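Local coordinates for acetyl-CoA hydrolase/transferase family protein (Porphyromonas gingivalis, PDB 2NVV) that probably hydrolyses acetyl-CoA or passes its coenzyme A to another carboxylate, by way of a glutamyl-CoA thioester intermediate, and binds zinc, at residues Pro226-Ile231 with Gly260-Ala265; Pro254-Val259 with Met281-Ile286; Thr393-Lys398 with Ile423-Val428. All coordinates share one frame; numbering follows the deposited sequence.

Contact 1: Pro226-Ile231 with Gly260-Ala265; sequences PVTQAI and GNVANA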
loop_
_atom_site.group_PDB
_atom_site.type_symbol
_atom_site.label_atom_id
_atom_site.label_comp_id
_atom_site.label_asym_id
_atom_site.label_seq_id
_atom_site.Cartn_x
_atom_site.Cartn_y
_atom_site.Cartn_z
ATOM N N PRO A 226 10.598 22.610 -21.800
ATOM C CA PRO A 226 9.219 23.101 -21.798
ATOM C C PRO A 226 8.198 22.131 -21.258
ATOM O O PRO A 226 7.247 22.546 -20.587
ATOM C CB PRO A 226 8.975 23.480 -23.259
ATOM C CG PRO A 226 9.978 22.683 -24.019
ATOM C CD PRO A 226 11.197 22.755 -23.137
ATOM N N VAL A 227 8.387 20.841 -21.535
ATOM C CA VAL A 227 7.445 19.835 -21.037
ATOM C C VAL A 227 7.451 19.783 -19.513
ATOM O O VAL A 227 6.390 19.716 -18.897
ATOM C CB VAL A 227 7.749 18.421 -21.592
ATOM C CG1 VAL A 227 6.964 17.377 -20.804
ATOM C CG2 VAL A 227 7.367 18.342 -23.083
ATOM N N THR A 228 8.636 19.832 -18.902
ATOM C CA THR A 228 8.722 19.793 -17.444
ATOM C C THR A 228 8.286 21.120 -16.829
ATOM O O THR A 228 7.787 21.152 -15.707
ATOM C CB THR A 228 10.154 19.423 -16.947
ATOM O OG1 THR A 228 11.053 20.524 -17.156
ATOM C CG2 THR A 228 10.670 18.205 -17.689
ATOM N N GLN A 229 8.469 22.213 -17.563
ATOM C CA GLN A 229 8.047 23.525 -17.082
ATOM C C GLN A 229 6.532 23.466 -16.960
ATOM O O GLN A 229 5.957 23.909 -15.967
ATOM C CB GLN A 229 8.407 24.620 -18.080
ATOM C CG GLN A 229 9.878 24.941 -18.200
ATOM C CD GLN A 229 10.454 25.512 -16.920
ATOM O OE1 GLN A 229 10.817 24.770 -16.002
ATOM N NE2 GLN A 229 10.528 26.843 -16.843
ATOM N N ALA A 230 5.904 22.909 -17.993
ATOM C CA ALA A 230 4.460 22.756 -18.048
ATOM C C ALA A 230 3.981 21.881 -16.890
ATOM O O ALA A 230 3.116 22.284 -16.114
ATOM C CB ALA A 230 4.060 22.133 -19.385
ATOM N N ILE A 231 4.555 20.687 -16.776
ATOM C CA ILE A 231 4.192 19.766 -15.717
ATOM C C ILE A 231 4.296 20.422 -14.344
ATOM O O ILE A 231 3.355 20.369 -13.553
ATOM C CB ILE A 231 5.091 18.499 -15.753
ATOM C CG1 ILE A 231 4.729 17.645 -16.970
ATOM C CG2 ILE A 231 4.937 17.705 -14.444
ATOM C CD1 ILE A 231 5.608 16.454 -17.187
ATOM N N GLY A 260 14.803 14.616 -9.787
ATOM C CA GLY A 260 14.733 14.715 -11.226
ATOM C C GLY A 260 14.330 16.084 -11.713
ATOM O O GLY A 260 14.068 16.986 -10.912
ATOM N N ASN A 261 14.278 16.233 -13.034
ATOM C CA ASN A 261 13.921 17.489 -13.674
ATOM C C ASN A 261 12.500 17.907 -13.381
ATOM O O ASN A 261 12.240 19.083 -13.149
ATOM C CB ASN A 261 14.120 17.373 -15.185
ATOM C CG ASN A 261 15.583 17.242 -15.570
ATOM O OD1 ASN A 261 15.909 16.736 -16.640
ATOM N ND2 ASN A 261 16.474 17.714 -14.703
ATOM N N VAL A 262 11.577 16.955 -13.408
ATOM C CA VAL A 262 10.174 17.263 -13.143
ATOM C C VAL A 262 10.072 17.788 -11.730
ATOM O O VAL A 262 9.523 18.862 -11.502
ATOM C CB VAL A 262 9.279 16.024 -13.297
ATOM C CG1 VAL A 262 7.852 16.366 -12.937
ATOM C CG2 VAL A 262 9.324 15.541 -14.722
ATOM N N ALA A 263 10.627 17.025 -10.791
ATOM C CA ALA A 263 10.636 17.397 -9.380
ATOM C C ALA A 263 11.172 18.814 -9.214
ATOM O O ALA A 263 10.586 19.622 -8.495
ATOM C CB ALA A 263 11.504 16.428 -8.593
ATOM N N ASN A 264 12.292 19.104 -9.873
ATOM C CA ASN A 264 12.904 20.428 -9.803
ATOM C C ASN A 264 11.954 21.492 -10.323
ATOM O O ASN A 264 11.877 22.587 -9.773
ATOM C CB ASN A 264 14.185 20.465 -10.629
ATOM C CG ASN A 264 15.293 19.665 -10.010
ATOM O OD1 ASN A 264 16.271 19.327 -10.674
ATOM N ND2 ASN A 264 15.156 19.361 -8.731
ATOM N N ALA A 265 11.237 21.158 -11.385
ATOM C CA ALA A 265 10.284 22.082 -11.979
ATOM C C ALA A 265 9.112 22.296 -11.026
ATOM O O ALA A 265 8.639 23.426 -10.851
ATOM C CB ALA A 265 9.789 21.536 -13.319
#
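Ile231 and Val262 meet branch to branch, and their side chains cross obliquely. CG2 of Ile231 approaches CG1 of Val262 to 3.5 Å. Each of these methyls stands anti to its own backbone N (chi1 of Val262 is 177°), so both lie beside their carbonyl carbons. CG2 of Val262, beside its backbone N, is instead turned to the methyl of Thr228: Thr228 CG2 and Val262 CG2 are 4.2 Å apart. That threonine methyl also reaches the CB of Asn261 at 4.3 Å, and so sits over the first turn of the second helix. The hydroxyl of Thr228 looks back along its own chain, and OG1 is hydrogen-bonded to the carbonyl O of Asp225.

The short axes of 226-231 and 261-265 come within 8.3 Å and cross at -48°, an approach consistent with Ala265 CB lying directly on the Thr228 backbone. Gly260 occupies the N-cap position of helix 261-272. With Gly258 and Ala263 it is consistent with a Rossmann-type GxGxxA turn, in which a strand, a glycine-bearing turn and a helix follow one another; residues 258-262 are predicted to bind CoA. Helix 226-245 therefore packs beside the opening turn of that unit.

Ala265 faces the first helix squarely. The nearest atom to its CB is the carbonyl O of Thr228, and Thr228 OG1 stands 4.2 Å from Ala265 CB. At the exposed margin Gln229 sets out away from the second helix but folds back at CG (chi2 -64°), which brings its OE1 to 4.3 Å from Ala265 CB. Ile231 and Val262 also both touch Thr392 of strand 389-392.

Contact 2: Pro254-Val259 with Met281-Ile286; sequences PLQSGV and MYTEVI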
loop_
_atom_site.group_PDB
_atom_site.type_symbol
_atom_site.label_atom_id
_atom_site.label_comp_id
_atom_site.label_asym_id
_atom_site.label_seq_id
_atom_site.Cartn_x
_atom_site.Cartn_y
_atom_site.Cartn_z
ATOM N N PRO A 254 2.630 19.072 4.454
ATOM C CA PRO A 254 4.012 18.686 4.151
ATOM C C PRO A 254 4.066 18.096 2.756
ATOM O O PRO A 254 3.092 17.477 2.312
ATOM C CB PRO A 254 4.324 17.637 5.212
ATOM C CG PRO A 254 3.457 18.022 6.343
ATOM C CD PRO A 254 2.156 18.371 5.660
ATOM N N LEU A 255 5.192 18.285 2.068
ATOM C CA LEU A 255 5.344 17.741 0.721
ATOM C C LEU A 255 6.439 16.703 0.590
ATOM O O LEU A 255 7.359 16.644 1.392
ATOM C CB LEU A 255 5.628 18.842 -0.296
ATOM C CG LEU A 255 4.587 19.919 -0.593
ATOM C CD1 LEU A 255 5.177 20.852 -1.628
ATOM C CD2 LEU A 255 3.296 19.320 -1.115
ATOM N N GLN A 256 6.308 15.880 -0.441
ATOM C CA GLN A 256 7.281 14.856 -0.755
ATOM C C GLN A 256 7.334 14.788 -2.267
ATOM O O GLN A 256 6.287 14.774 -2.938
ATOM C CB GLN A 256 6.869 13.507 -0.173
ATOM C CG GLN A 256 7.819 12.365 -0.509
ATOM C CD GLN A 256 7.543 11.744 -1.861
ATOM O OE1 GLN A 256 6.392 11.485 -2.217
ATOM N NE2 GLN A 256 8.599 11.491 -2.619
ATOM N N SER A 257 8.548 14.792 -2.810
ATOM C CA SER A 257 8.716 14.720 -4.253
ATOM C C SER A 257 9.911 13.834 -4.535
ATOM O O SER A 257 10.755 13.624 -3.652
ATOM C CB SER A 257 8.970 16.110 -4.835
ATOM O OG SER A 257 10.326 16.503 -4.658
ATOM N N GLY A 258 9.978 13.299 -5.750
ATOM C CA GLY A 258 11.108 12.469 -6.104
ATOM C C GLY A 258 12.275 13.346 -6.512
ATOM O O GLY A 258 12.313 14.536 -6.217
ATOM N N VAL A 259 13.240 12.746 -7.191
ATOM C CA VAL A 259 14.404 13.471 -7.667
ATOM C C VAL A 259 14.302 13.541 -9.191
ATOM O O VAL A 259 13.760 12.635 -9.815
ATOM C CB VAL A 259 15.701 12.742 -7.263
ATOM C CG1 VAL A 259 16.916 13.410 -7.923
ATOM C CG2 VAL A 259 15.840 12.767 -5.753
HETATM N N MSE A 281 9.038 20.298 3.943
HETATM C CA MSE A 281 9.202 19.057 3.199
HETATM C C MSE A 281 9.288 17.907 4.184
HETATM O O MSE A 281 9.843 18.050 5.279
HETATM C CB MSE A 281 10.517 19.048 2.402
HETATM C CG MSE A 281 10.691 20.160 1.386
HETATM SE SE MSE A 281 9.470 19.991 -0.067
HETATM C CE MSE A 281 10.232 18.413 -0.950
ATOM N N TYR A 282 8.714 16.777 3.799
ATOM C CA TYR A 282 8.815 15.563 4.584
ATOM C C TYR A 282 9.043 14.549 3.473
ATOM O O TYR A 282 8.187 13.715 3.182
ATOM C CB TYR A 282 7.527 15.246 5.353
ATOM C CG TYR A 282 7.786 14.222 6.443
ATOM C CD1 TYR A 282 8.406 14.592 7.636
ATOM C CD2 TYR A 282 7.517 12.870 6.242
ATOM C CE1 TYR A 282 8.753 13.651 8.590
ATOM C CE2 TYR A 282 7.864 11.923 7.186
ATOM C CZ TYR A 282 8.485 12.316 8.360
ATOM O OH TYR A 282 8.853 11.369 9.295
ATOM N N THR A 283 10.200 14.679 2.817
ATOM C CA THR A 283 10.593 13.818 1.691
ATOM C C THR A 283 11.579 12.708 2.034
ATOM O O THR A 283 11.820 12.383 3.197
ATOM C CB THR A 283 11.264 14.626 0.553
ATOM O OG1 THR A 283 12.104 15.636 1.120
ATOM C CG2 THR A 283 10.255 15.252 -0.345
ATOM N N GLU A 284 12.124 12.125 0.976
ATOM C CA GLU A 284 13.118 11.083 1.077
ATOM C C GLU A 284 14.455 11.764 0.942
ATOM O O GLU A 284 15.274 11.715 1.864
ATOM C CB GLU A 284 12.971 10.078 -0.053
ATOM C CG GLU A 284 11.967 8.986 0.201
ATOM C CD GLU A 284 11.746 8.132 -1.025
ATOM O OE1 GLU A 284 11.103 8.611 -1.982
ATOM O OE2 GLU A 284 12.225 6.989 -1.039
ATOM N N VAL A 285 14.682 12.394 -0.209
ATOM C CA VAL A 285 15.951 13.080 -0.447
ATOM C C VAL A 285 15.800 14.585 -0.715
ATOM O O VAL A 285 14.986 15.025 -1.531
ATOM C CB VAL A 285 16.777 12.382 -1.601
ATOM C CG1 VAL A 285 16.052 11.143 -2.098
ATOM C CG2 VAL A 285 17.044 13.340 -2.736
ATOM N N ILE A 286 16.591 15.367 0.010
ATOM C CA ILE A 286 16.581 16.808 -0.113
ATOM C C ILE A 286 17.591 17.172 -1.190
ATOM O O ILE A 286 18.776 16.859 -1.061
ATOM C CB ILE A 286 16.957 17.447 1.238
ATOM C CG1 ILE A 286 16.000 16.927 2.317
ATOM C CG2 ILE A 286 16.886 18.946 1.156
ATOM C CD1 ILE A 286 16.443 17.208 3.730
#
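Backbone bonding sets the register. Tyr282 N donates to Leu255 O at 2.8 Å, almost straight (176° at the hydrogen) and in the carbonyl plane. Leu255 is also bonded through its backbone to Asn280, so it is gripped by the residues flanking Met281, the pattern of a parallel bridge. CA of Met281 adds a CA-H...O contact to Leu255 O at 3.5 Å. Strand 255-257, helix 261-272 and strand 279-282 thus form a beta-alpha-beta crossover, and this single bridge joins the edge of the mixed sheet to the edge of the sheet holding 299-304.

Apolar contacts lie along both sides of the bridge. Met281, a selenomethionine, bends at chi2, which carries its SE back to 4.0 Å from Leu255 CB; chi3 then turns CE. Its side chain also touches Leu267 of the connecting helix. Pro254 CB and Tyr282 CB meet at 4.0 Å. Further on, Val259 and Val285 cross at about a right angle through their CG2 methyls.

The polar side chains of Gln256 and Glu284 lie side by side and point the same way, with amide and carboxylate planes 65° apart. Gln256 runs with CG anti to its backbone N and bends at chi2 (-84°); its CG lies 3.8 Å from Thr283 CA, and its OE1 bonds Asn351. Gln256 NE2 and Glu284 OE1 remain 3.9 Å apart, while Glu284 OE2 is bonded to Asn337 ND2.

Glu284 is the predicted nucleophile that becomes the glutamyl-CoA thioester, and Gly378, a predicted CoA-binding residue, lies close to its side chain. In the buried turn between strands 279-282 and 285-286, the Asn337 bond probably orients the carboxylate, and Gln256 NE2 may weakly favour its charged form.

Contact 3: Thr393-Lys398 with Ile423-Val428; sequences TPSVMK and ISEWGV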
loop_
_atom_site.group_PDB
_atom_site.type_symbol
_atom_site.label_atom_id
_atom_site.label_comp_id
_atom_site.label_asym_id
_atom_site.label_seq_id
_atom_site.Cartn_x
_atom_site.Cartn_y
_atom_site.Cartn_z
ATOM N N THR A 393 4.419 12.922 -15.270
ATOM C CA THR A 393 5.123 12.263 -16.364
ATOM C C THR A 393 4.873 12.949 -17.703
ATOM O O THR A 393 3.733 13.315 -18.030
ATOM C CB THR A 393 4.678 10.797 -16.553
ATOM O OG1 THR A 393 5.320 10.253 -17.709
ATOM C CG2 THR A 393 3.166 10.710 -16.770
ATOM N N PRO A 394 5.939 13.161 -18.489
ATOM C CA PRO A 394 5.713 13.790 -19.786
ATOM C C PRO A 394 4.796 12.816 -20.513
ATOM O O PRO A 394 4.878 11.615 -20.286
ATOM C CB PRO A 394 7.121 13.868 -20.379
ATOM C CG PRO A 394 7.866 12.756 -19.683
ATOM C CD PRO A 394 7.371 12.888 -18.273
ATOM N N SER A 395 3.905 13.321 -21.355
ATOM C CA SER A 395 2.960 12.452 -22.060
ATOM C C SER A 395 3.602 11.472 -23.037
ATOM O O SER A 395 3.117 10.354 -23.204
ATOM C CB SER A 395 1.925 13.299 -22.809
ATOM O OG SER A 395 2.505 13.962 -23.921
ATOM N N VAL A 396 4.689 11.879 -23.682
ATOM C CA VAL A 396 5.333 11.008 -24.654
ATOM C C VAL A 396 6.834 10.895 -24.486
ATOM O O VAL A 396 7.427 11.514 -23.610
ATOM C CB VAL A 396 5.034 11.484 -26.106
ATOM C CG1 VAL A 396 3.528 11.470 -26.358
ATOM C CG2 VAL A 396 5.607 12.875 -26.335
HETATM N N MSE A 397 7.444 10.118 -25.368
HETATM C CA MSE A 397 8.879 9.874 -25.342
HETATM C C MSE A 397 9.335 9.550 -26.766
HETATM O O MSE A 397 8.497 9.380 -27.663
HETATM C CB MSE A 397 9.136 8.692 -24.417
HETATM C CG MSE A 397 10.569 8.254 -24.288
HETATM SE SE MSE A 397 10.662 6.625 -23.235
HETATM C CE MSE A 397 10.012 7.404 -21.535
ATOM N N LYS A 398 10.648 9.464 -26.970
ATOM C CA LYS A 398 11.221 9.159 -28.283
ATOM C C LYS A 398 10.542 9.930 -29.409
ATOM O O LYS A 398 9.958 9.333 -30.317
ATOM C CB LYS A 398 11.128 7.655 -28.578
ATOM C CG LYS A 398 11.915 6.769 -27.608
ATOM C CD LYS A 398 13.428 7.065 -27.654
ATOM C CE LYS A 398 14.225 6.226 -26.641
ATOM N NZ LYS A 398 14.135 4.742 -26.878
ATOM N N ILE A 423 -0.700 13.949 -13.640
ATOM C CA ILE A 423 -0.459 15.209 -14.318
ATOM C C ILE A 423 0.655 15.180 -15.373
ATOM O O ILE A 423 1.774 14.745 -15.103
ATOM C CB ILE A 423 -0.100 16.296 -13.283
ATOM C CG1 ILE A 423 -1.261 16.496 -12.320
ATOM C CG2 ILE A 423 0.255 17.600 -13.984
ATOM C CD1 ILE A 423 -0.932 17.374 -11.133
ATOM N N SER A 424 0.347 15.639 -16.579
ATOM C CA SER A 424 1.360 15.719 -17.631
ATOM C C SER A 424 1.400 17.182 -18.084
ATOM O O SER A 424 0.815 18.049 -17.439
ATOM C CB SER A 424 1.025 14.789 -18.807
ATOM O OG SER A 424 -0.106 15.233 -19.525
ATOM N N GLU A 425 2.091 17.469 -19.174
ATOM C CA GLU A 425 2.167 18.840 -19.654
ATOM C C GLU A 425 0.827 19.328 -20.206
ATOM O O GLU A 425 0.581 20.534 -20.291
ATOM C CB GLU A 425 3.234 18.970 -20.738
ATOM C CG GLU A 425 2.923 18.263 -22.070
ATOM C CD GLU A 425 3.252 16.773 -22.089
ATOM O OE1 GLU A 425 3.293 16.205 -23.193
ATOM O OE2 GLU A 425 3.460 16.159 -21.026
ATOM N N TRP A 426 -0.040 18.382 -20.554
ATOM C CA TRP A 426 -1.344 18.675 -21.119
ATOM C C TRP A 426 -2.442 19.053 -20.132
ATOM O O TRP A 426 -3.424 19.675 -20.517
ATOM C CB TRP A 426 -1.806 17.485 -21.951
ATOM C CG TRP A 426 -0.942 17.242 -23.135
ATOM C CD1 TRP A 426 -0.258 16.104 -23.432
ATOM C CD2 TRP A 426 -0.677 18.162 -24.198
ATOM N NE1 TRP A 426 0.424 16.257 -24.620
ATOM C CE2 TRP A 426 0.180 17.514 -25.108
ATOM C CE3 TRP A 426 -1.084 19.474 -24.471
ATOM C CZ2 TRP A 426 0.637 18.129 -26.270
ATOM C CZ3 TRP A 426 -0.629 20.085 -25.624
ATOM C CH2 TRP A 426 0.223 19.412 -26.510
ATOM N N GLY A 427 -2.287 18.676 -18.868
ATOM C CA GLY A 427 -3.309 19.000 -17.887
ATOM C C GLY A 427 -3.301 18.012 -16.748
ATOM O O GLY A 427 -2.416 17.166 -16.682
ATOM N N VAL A 428 -4.282 18.112 -15.857
ATOM C CA VAL A 428 -4.343 17.212 -14.712
ATOM C C VAL A 428 -5.613 16.362 -14.700
ATOM O O VAL A 428 -6.694 16.827 -15.075
ATOM C CB VAL A 428 -4.259 18.002 -13.379
ATOM C CG1 VAL A 428 -3.325 19.185 -13.537
ATOM C CG2 VAL A 428 -5.624 18.453 -12.944
#
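The carboxylate of Glu425 is held by Ser395 through backbone and side chain together, at the tip of a beta hairpin whose two-residue turn, Glu425-Trp426, links strands 421-424 and 427-430. Ser395 N donates to Glu425 OE2 at 2.9 Å, onto the syn lone pair of that oxygen, and weakly to OE1. The hydroxyl completes the grip: Ser395 OG donates to Glu425 OE1 at 2.5 Å, meeting it from 28° above the carboxylate plane. Ser395 OG can do so because it stands in the crowded position between its N and carbonyl carbon. Glu425 starts likewise (chi1 68°) and then bends at chi2 (-83°), which swings the carboxylate across to 393-398.

A second shell holds the two backbones together. Thr393 N donates to Ile423 O at 3.2 Å, in the carbonyl plane; with the backbone bond between Ile423 and Phe391, this continues the parallel pairing of strands 389-392 and 421-424. Beside it Ser424 CB rests 3.2 Å from Thr393 O. The hairpin closes through Ser424 N to Gly427 O at 3.2 Å, with a weak return bond.

Farther out, Val227 and Ala230 of helix 226-245 touch the Glu425 side chain, and Ser424 OG is bonded to Cys447 O. Trp426 meets the His449 ring with planes about perpendicular. On one indole face lies Glu425 CG, 4.0 Å above the plane and offset toward the rim, while Ser395 OG sits at the ring edge, 3.2 Å from Trp426 NE1.

In the fold
Contact 2 is the buried one, about 10 Å from the chain centre; contact 1 is a surface contact and contact 3 is partly buried, farther out still. Helix 261-272 belongs to contact 1 and follows directly from the strand of contact 2, so Ala263 packs on Gly258. Helix 226-245 links contacts 1 and 3, with Ile231, Ala230 and Val227 touching Ser424, Glu425 and Pro394. Contacts 2 and 3 do not touch, yet both reach the same mixed sheet, contact 2 at its edge strand 255-257 and contact 3 at strand 421-424. Contact 1 is chiefly apolar packing between helices, contact 2 adds a strand bridge and the predicted catalytic carboxylate, and contact 3 relies on hydrogen bonds to a carboxylate.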